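Local coordinates for uncharacterized protein (Ruminococcus gnavus, PDB 4QAN) that is of unknown function but has a cystatin-like fold, that of a divergent member of the NTF2-like superfamily, and probably binds metal ions, at residues Phe61-Leu73 and Leu282-Arg294. Numbering follows the deposited sequence. Where two conformers were deposited one is given.
Sequences FVKTAEELPGMQL and LYGKSEEQLNKLR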
ATOM      1  N   PHE A  61      12.521  -7.157   7.059  1.00 43.98           N
ATOM      2  CA  PHE A  61      12.277  -5.945   7.826  1.00 43.82           C
ATOM      3  C   PHE A  61      13.577  -5.290   8.271  1.00 45.30           C
ATOM      4  O   PHE A  61      13.824  -4.124   7.964  1.00 43.14           O
ATOM      5  CB  PHE A  61      11.406  -6.288   9.043  1.00 43.59           C
ATOM      6  CG  PHE A  61      11.063  -5.116   9.902  1.00 44.29           C
ATOM      7  CD1 PHE A  61      11.935  -4.686  10.898  1.00 47.15           C
ATOM      8  CD2 PHE A  61       9.866  -4.456   9.744  1.00 46.75           C
ATOM      9  CE1 PHE A  61      11.625  -3.604  11.703  1.00 44.11           C
ATOM     10  CE2 PHE A  61       9.544  -3.367  10.549  1.00 49.80           C
ATOM     11  CZ  PHE A  61      10.427  -2.940  11.527  1.00 49.38           C
ATOM     12  N   VAL A  62      14.404  -6.054   8.985  1.00 48.62           N
ATOM     13  CA  VAL A  62      15.654  -5.542   9.555  1.00 48.47           C
ATOM     14  C   VAL A  62      16.573  -4.980   8.482  1.00 48.37           C
ATOM     15  O   VAL A  62      17.022  -3.833   8.579  1.00 46.82           O
ATOM     16  CB  VAL A  62      16.408  -6.628  10.365  1.00 50.70           C
ATOM     17  CG1 VAL A  62      17.852  -6.221  10.622  1.00 53.44           C
ATOM     18  CG2 VAL A  62      15.706  -6.888  11.688  1.00 51.17           C
ATOM     19  N   LYS A  63      16.856  -5.782   7.463  1.00 49.69           N
ATOM     20  CA  LYS A  63      17.782  -5.356   6.408  1.00 52.02           C
ATOM     21  C   LYS A  63      17.277  -4.132   5.650  1.00 48.15           C
ATOM     22  O   LYS A  63      18.030  -3.199   5.392  1.00 47.26           O
ATOM     23  CB  LYS A  63      18.057  -6.504   5.428  1.00 57.14           C
ATOM     24  CG  LYS A  63      18.778  -7.695   6.044  1.00 62.01           C
ATOM     25  CD  LYS A  63      20.215  -7.372   6.432  1.00 67.46           C
ATOM     26  CE  LYS A  63      20.703  -8.260   7.574  1.00 74.34           C
ATOM     27  NZ  LYS A  63      21.865  -7.672   8.299  1.00 76.94           N
ATOM     28  N   THR A  64      15.997  -4.143   5.302  1.00 46.49           N
ATOM     29  CA  THR A  64      15.385  -3.033   4.589  1.00 43.15           C
ATOM     30  C   THR A  64      15.463  -1.749   5.413  1.00 43.50           C
ATOM     31  O   THR A  64      15.751  -0.676   4.876  1.00 46.21           O
ATOM     32  CB  THR A  64      13.930  -3.357   4.211  1.00 41.04           C
ATOM     33  OG1 THR A  64      13.907  -4.494   3.342  1.00 42.49           O
ATOM     34  CG2 THR A  64      13.287  -2.208   3.507  1.00 41.12           C
ATOM     35  N   ALA A  65      15.249  -1.856   6.716  1.00 43.50           N
ATOM     36  CA  ALA A  65      15.321  -0.679   7.586  1.00 45.31           C
ATOM     37  C   ALA A  65      16.743  -0.104   7.639  1.00 50.40           C
ATOM     38  O   ALA A  65      16.931   1.112   7.694  1.00 50.97           O
ATOM     39  CB  ALA A  65      14.831  -1.019   8.985  1.00 44.23           C
ATOM     40  N   GLU A  66      17.736  -0.984   7.624  1.00 50.46           N
ATOM     41  CA  GLU A  66      19.132  -0.559   7.611  1.00 57.97           C
ATOM     42  C   GLU A  66      19.487   0.196   6.314  1.00 59.50           C
ATOM     43  O   GLU A  66      20.225   1.174   6.340  1.00 60.76           O
ATOM     44  CB  GLU A  66      20.051  -1.761   7.858  1.00 59.27           C
ATOM     45  CG  GLU A  66      19.916  -2.297   9.284  1.00 60.51           C
ATOM     46  CD  GLU A  66      20.735  -3.548   9.565  1.00 63.46           C
ATOM     47  OE1 GLU A  66      20.941  -4.362   8.642  1.00 70.17           O
ATOM     48  OE2 GLU A  66      21.163  -3.723  10.725  1.00 60.99           O
ATOM     49  N   GLU A  67      18.925  -0.243   5.195  1.00 59.88           N
ATOM     50  CA  GLU A  67      19.078   0.444   3.917  1.00 61.84           C
ATOM     51  C   GLU A  67      18.347   1.809   3.837  1.00 61.19           C
ATOM     52  O   GLU A  67      18.765   2.685   3.072  1.00 64.44           O
ATOM     53  CB  GLU A  67      18.610  -0.493   2.792  1.00 65.21           C
ATOM     54  CG  GLU A  67      18.418   0.140   1.415  1.00 72.27           C
ATOM     55  CD  GLU A  67      19.710   0.612   0.755  1.00 77.14           C
ATOM     56  OE1 GLU A  67      20.816   0.285   1.254  1.00 73.57           O
ATOM     57  OE2 GLU A  67      19.609   1.297  -0.295  1.00 71.25           O
ATOM     58  N   LEU A  68      17.280   2.000   4.613  1.00 55.36           N
ATOM     59  CA  LEU A  68      16.487   3.236   4.542  1.00 52.74           C
ATOM     60  C   LEU A  68      16.336   3.934   5.897  1.00 52.86           C
ATOM     61  O   LEU A  68      15.217   4.153   6.368  1.00 49.48           O
ATOM     62  CB  LEU A  68      15.100   2.925   3.976  1.00 55.19           C
ATOM     63  CG  LEU A  68      15.039   2.046   2.726  1.00 60.32           C
ATOM     64  CD1 LEU A  68      13.607   1.624   2.447  1.00 63.51           C
ATOM     65  CD2 LEU A  68      15.626   2.770   1.527  1.00 64.76           C
ATOM     66  N   PRO A  69      17.458   4.323   6.521  1.00 57.32           N
ATOM     67  CA  PRO A  69      17.432   4.779   7.924  1.00 59.62           C
ATOM     68  C   PRO A  69      16.641   6.075   8.182  1.00 59.10           C
ATOM     69  O   PRO A  69      16.184   6.299   9.307  1.00 61.66           O
ATOM     70  CB  PRO A  69      18.912   4.973   8.251  1.00 62.64           C
ATOM     71  CG  PRO A  69      19.538   5.301   6.933  1.00 66.01           C
ATOM     72  CD  PRO A  69      18.792   4.481   5.916  1.00 63.73           C
ATOM     73  N   GLY A  70      16.487   6.905   7.149  1.00 58.96           N
ATOM     74  CA  GLY A  70      15.724   8.153   7.233  1.00 58.45           C
ATOM     75  C   GLY A  70      14.220   7.993   7.070  1.00 59.34           C
ATOM     76  O   GLY A  70      13.474   8.950   7.244  1.00 64.54           O
HETATM   77  N   MSE A  71      13.777   6.786   6.722  1.00 57.14           N
HETATM   78  CA  MSE A  71      12.351   6.458   6.640  1.00 53.60           C
HETATM   79  C   MSE A  71      11.865   6.462   8.061  1.00 53.27           C
HETATM   80  O   MSE A  71      12.566   5.987   8.959  1.00 53.14           O
HETATM   81  CB  MSE A  71      12.203   5.044   6.043  1.00 58.19           C
HETATM   82  CG  MSE A  71      11.240   4.840   4.882  1.00 59.97           C
HETATM   83 SE   MSE A  71      11.753   5.891   3.294  0.75 69.27          SE
HETATM   84  CE  MSE A  71       9.904   6.349   2.775  1.00 60.52           C
ATOM     85  N   GLN A  72      10.688   7.018   8.309  1.00 50.06           N
ATOM     86  CA  GLN A  72      10.029   6.722   9.575  1.00 54.92           C
ATOM     87  C   GLN A  72       9.054   5.587   9.315  1.00 43.79           C
ATOM     88  O   GLN A  72       8.624   5.373   8.183  1.00 42.07           O
ATOM     89  CB  GLN A  72       9.389   7.943  10.239  1.00 59.05           C
ATOM     90  CG  GLN A  72       8.252   8.607   9.493  1.00 66.81           C
ATOM     91  CD  GLN A  72       7.706   9.803  10.257  1.00 76.10           C
ATOM     92  OE1 GLN A  72       8.318  10.272  11.222  1.00 78.22           O
ATOM     93  NE2 GLN A  72       6.548  10.303   9.831  1.00 78.58           N
ATOM     94  N   LEU A  73       8.767   4.837  10.370  1.00 44.27           N
ATOM     95  CA  LEU A  73       8.062   3.561  10.278  1.00 39.13           C
ATOM     96  C   LEU A  73       6.687   3.660   9.613  1.00 34.82           C
ATOM     97  O   LEU A  73       6.369   2.841   8.763  1.00 32.09           O
ATOM     98  CB  LEU A  73       7.954   2.938  11.681  1.00 40.72           C
ATOM     99  CG  LEU A  73       7.398   1.522  11.757  1.00 39.48           C
ATOM    100  CD1 LEU A  73       8.330   0.559  11.043  1.00 40.96           C
ATOM    101  CD2 LEU A  73       7.213   1.108  13.199  1.00 43.11           C
ATOM    102  N   LEU A 282      13.695   4.630  12.423  1.00 47.60           N
ATOM    103  CA  LEU A 282      14.597   3.534  12.047  1.00 47.99           C
ATOM    104  C   LEU A 282      16.079   3.888  12.119  1.00 50.52           C
ATOM    105  O   LEU A 282      16.927   3.011  11.947  1.00 54.65           O
ATOM    106  CB  LEU A 282      14.285   3.048  10.633  1.00 45.99           C
ATOM    107  CG  LEU A 282      12.845   2.615  10.388  1.00 46.52           C
ATOM    108  CD1 LEU A 282      12.679   2.212   8.938  1.00 47.79           C
ATOM    109  CD2 LEU A 282      12.438   1.478  11.315  1.00 47.10           C
ATOM    110  N   TYR A 283      16.413   5.151  12.360  1.00 51.43           N
ATOM    111  CA  TYR A 283      17.823   5.550  12.369  1.00 54.65           C
ATOM    112  C   TYR A 283      18.493   5.239  13.692  1.00 59.49           C
ATOM    113  O   TYR A 283      17.841   5.210  14.745  1.00 57.55           O
ATOM    114  CB  TYR A 283      18.015   7.028  12.017  1.00 55.96           C
ATOM    115  CG  TYR A 283      17.330   8.047  12.908  1.00 61.90           C
ATOM    116  CD1 TYR A 283      17.775   8.300  14.211  1.00 73.87           C
ATOM    117  CD2 TYR A 283      16.266   8.801  12.433  1.00 62.48           C
ATOM    118  CE1 TYR A 283      17.167   9.263  15.014  1.00 73.36           C
ATOM    119  CE2 TYR A 283      15.650   9.766  13.227  1.00 64.25           C
ATOM    120  CZ  TYR A 283      16.103   9.993  14.515  1.00 69.30           C
ATOM    121  OH  TYR A 283      15.496  10.946  15.305  1.00 66.98           O
ATOM    122  N   GLY A 284      19.801   5.003  13.618  1.00 64.49           N
ATOM    123  CA  GLY A 284      20.626   4.779  14.798  1.00 70.00           C
ATOM    124  C   GLY A 284      20.109   3.661  15.672  1.00 70.38           C
ATOM    125  O   GLY A 284      20.074   3.787  16.898  1.00 69.86           O
ATOM    126  N   LYS A 285      19.684   2.576  15.032  1.00 69.32           N
ATOM    127  CA  LYS A 285      19.215   1.397  15.732  1.00 64.72           C
ATOM    128  C   LYS A 285      20.038   0.192  15.297  1.00 63.83           C
ATOM    129  O   LYS A 285      20.230  -0.036  14.105  1.00 60.42           O
ATOM    130  CB  LYS A 285      17.739   1.164  15.435  1.00 66.68           C
ATOM    131  CG  LYS A 285      16.791   1.938  16.337  1.00 69.28           C
ATOM    132  CD  LYS A 285      15.416   1.282  16.339  1.00 72.79           C
ATOM    133  CE  LYS A 285      14.514   1.846  17.422  1.00 77.23           C
ATOM    134  NZ  LYS A 285      14.072   3.228  17.092  1.00 82.78           N
ATOM    135  N   SER A 286      20.530  -0.570  16.272  1.00 65.92           N
ATOM    136  CA  SER A 286      21.229  -1.823  16.001  1.00 65.24           C
ATOM    137  C   SER A 286      20.250  -2.880  15.502  1.00 63.09           C
ATOM    138  O   SER A 286      19.027  -2.710  15.600  1.00 56.29           O
ATOM    139  CB  SER A 286      21.931  -2.338  17.260  1.00 68.37           C
ATOM    140  OG  SER A 286      21.001  -2.817  18.218  1.00 68.21           O
ATOM    141  N   GLU A 287      20.809  -3.968  14.976  1.00 63.17           N
ATOM    142  CA  GLU A 287      20.033  -5.097  14.471  1.00 62.44           C
ATOM    143  C   GLU A 287      19.152  -5.649  15.570  1.00 62.87           C
ATOM    144  O   GLU A 287      18.036  -6.101  15.319  1.00 61.38           O
ATOM    145  CB  GLU A 287      20.970  -6.184  13.963  1.00 68.87           C
ATOM    146  CG  GLU A 287      20.293  -7.439  13.435  1.00 71.70           C
ATOM    147  CD  GLU A 287      21.105  -8.120  12.339  1.00 77.25           C
ATOM    148  OE1 GLU A 287      22.353  -8.145  12.443  1.00 77.68           O
ATOM    149  OE2 GLU A 287      20.496  -8.619  11.363  1.00 81.74           O
ATOM    150  N   GLU A 288      19.654  -5.579  16.797  1.00 62.25           N
ATOM    151  CA  GLU A 288      18.920  -6.070  17.953  0.50 60.76           C
ATOM    152  C   GLU A 288      17.706  -5.189  18.228  1.00 57.15           C
ATOM    153  O   GLU A 288      16.603  -5.688  18.426  1.00 56.18           O
ATOM    154  CB  GLU A 288      19.830  -6.097  19.178  0.50 61.60           C
ATOM    155  CG  GLU A 288      19.253  -6.832  20.375  0.50 61.90           C
ATOM    156  CD  GLU A 288      19.454  -6.059  21.660  0.50 62.80           C
ATOM    157  OE1 GLU A 288      18.713  -5.070  21.859  0.50 59.88           O
ATOM    158  OE2 GLU A 288      20.350  -6.429  22.456  0.50 63.00           O
ATOM    159  N   GLN A 289      17.912  -3.874  18.234  1.00 56.94           N
ATOM    160  CA  GLN A 289      16.833  -2.925  18.543  1.00 54.12           C
ATOM    161  C   GLN A 289      15.757  -2.926  17.472  1.00 49.20           C
ATOM    162  O   GLN A 289      14.580  -2.722  17.769  1.00 45.55           O
ATOM    163  CB  GLN A 289      17.365  -1.502  18.672  1.00 56.01           C
ATOM    164  CG  GLN A 289      18.384  -1.292  19.763  1.00 60.70           C
ATOM    165  CD  GLN A 289      19.185  -0.037  19.524  1.00 64.78           C
ATOM    166  OE1 GLN A 289      20.332  -0.098  19.088  1.00 75.23           O
ATOM    167  NE2 GLN A 289      18.575   1.113  19.772  1.00 64.44           N
ATOM    168  N   LEU A 290      16.181  -3.128  16.226  1.00 49.28           N
ATOM    169  CA  LEU A 290      15.251  -3.307  15.122  1.00 47.06           C
ATOM    170  C   LEU A 290      14.409  -4.567  15.322  1.00 47.71           C
ATOM    171  O   LEU A 290      13.202  -4.557  15.081  1.00 44.12           O
ATOM    172  CB  LEU A 290      15.986  -3.348  13.783  1.00 46.12           C
ATOM    173  CG  LEU A 290      16.573  -2.009  13.314  1.00 47.23           C
ATOM    174  CD1 LEU A 290      17.407  -2.220  12.063  1.00 49.74           C
ATOM    175  CD2 LEU A 290      15.485  -0.977  13.051  1.00 47.17           C
ATOM    176  N   ASN A 291      15.037  -5.639  15.789  1.00 49.93           N
ATOM    177  CA  ASN A 291      14.288  -6.846  16.125  1.00 50.78           C
ATOM    178  C   ASN A 291      13.271  -6.613  17.238  1.00 46.85           C
ATOM    179  O   ASN A 291      12.145  -7.098  17.144  1.00 46.08           O
ATOM    180  CB  ASN A 291      15.228  -8.012  16.459  1.00 55.28           C
ATOM    181  CG  ASN A 291      15.606  -8.816  15.230  1.00 59.18           C
ATOM    182  OD1 ASN A 291      14.755  -9.124  14.383  1.00 69.27           O
ATOM    183  ND2 ASN A 291      16.876  -9.158  15.120  1.00 62.61           N
ATOM    184  N   LYS A 292      13.633  -5.852  18.265  1.00 46.02           N
ATOM    185  CA  LYS A 292      12.653  -5.512  19.304  1.00 46.34           C
ATOM    186  C   LYS A 292      11.458  -4.779  18.693  1.00 44.13           C
ATOM    187  O   LYS A 292      10.304  -5.084  19.013  1.00 42.13           O
ATOM    188  CB  LYS A 292      13.269  -4.680  20.436  1.00 49.96           C
ATOM    189  CG  LYS A 292      13.898  -5.511  21.558  1.00 58.39           C
ATOM    190  CD  LYS A 292      15.159  -6.237  21.086  1.00 65.78           C
ATOM    191  CE  LYS A 292      15.743  -7.184  22.125  1.00 69.47           C
ATOM    192  NZ  LYS A 292      16.366  -6.459  23.263  1.00 72.23           N
ATOM    193  N   LEU A 293      11.729  -3.824  17.802  1.00 44.08           N
ATOM    194  CA  LEU A 293      10.655  -3.042  17.188  1.00 39.72           C
ATOM    195  C   LEU A 293       9.778  -3.957  16.337  1.00 36.86           C
ATOM    196  O   LEU A 293       8.565  -3.862  16.368  1.00 33.80           O
ATOM    197  CB  LEU A 293      11.229  -1.882  16.369  1.00 39.94           C
ATOM    198  CG  LEU A 293      10.247  -1.124  15.471  1.00 38.62           C
ATOM    199  CD1 LEU A 293       9.137  -0.516  16.306  1.00 38.66           C
ATOM    200  CD2 LEU A 293      10.957  -0.056  14.644  1.00 38.08           C
ATOM    201  N   ARG A 294      10.407  -4.850  15.584  1.00 40.28           N
ATOM    202  CA  ARG A 294       9.692  -5.900  14.853  1.00 41.03           C
ATOM    203  C   ARG A 294       8.715  -6.639  15.783  1.00 39.65           C
ATOM    204  O   ARG A 294       7.537  -6.791  15.471  1.00 39.94           O
ATOM    205  CB  ARG A 294      10.698  -6.884  14.239  1.00 45.97           C
ATOM    206  CG  ARG A 294      10.253  -7.521  12.938  1.00 50.00           C
ATOM    207  CD  ARG A 294      11.371  -8.365  12.325  1.00 54.98           C
ATOM    208  NE  ARG A 294      11.407  -9.719  12.871  1.00 59.90           N
ATOM    209  CZ  ARG A 294      12.313 -10.639  12.549  1.00 73.81           C
ATOM    210  NH1 ARG A 294      13.289 -10.362  11.691  1.00 77.00           N
ATOM    211  NH2 ARG A 294      12.258 -11.844  13.103  1.00 82.62           N
TER
HETATM  212  O   HOH W   1      14.030  -8.762   9.798  1.00 51.02           O
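Val62 of helix 61-67 packs as a knob into a hole formed by Glu287, Leu290, Asn291 and Arg294 on the first part of helix 287-296, joining two helices that lie outside the beta sheets of this cystatin-like protein. The axes of segments 61-67 and 287-294 approach to 9.7 Å and their directions differ by 120°. With chi1 at 164°, the valine sends its two methyls to different walls of the hole: CG1 lies against the Glu287 carboxylate, while CG2 meets Asn291 OD1 at 3.6 Å.

Apolar contacts continue around Leu290, which lays its branched end on the first helix, CD1 against Glu66 CG at 3.7 Å and CD2 against the methyl of Ala65. From the loop before the second helix, Leu282 pushes into the bend that follows the first; its CD1 sits 3.9 Å from Ala65 CB and also touches Met71 CB, and Leu76 backs it from outside the pair. Farther along, Leu73 and Leu293 meet tip to tip through their methyls.

The Phe61 ring has Arg294 over one face in a CH-pi contact, CG lying 4.2 Å from the ring centroid, and Leu293 CD2 at its edge. The aliphatic part of Arg294 runs past the phenyl in the opposite direction; beyond CD the bend at chi3 turns the guanidinium nearly perpendicular to the ring, 87° between the planes.

Charges link the helices at the partly exposed margin. Lys63 NZ reaches both Glu287 OE2 and Glu66 OE1 in weak salt bridges, so the lysine probably eases the repulsion between the two carboxylates. At the start of the second helix, N-cap Ser286 and Gln289 form a capping box. Beside the knob, a water accepts from Val62 N at 2.9 Å and from Arg294 NH1, lying in the guanidinium plane at its edge.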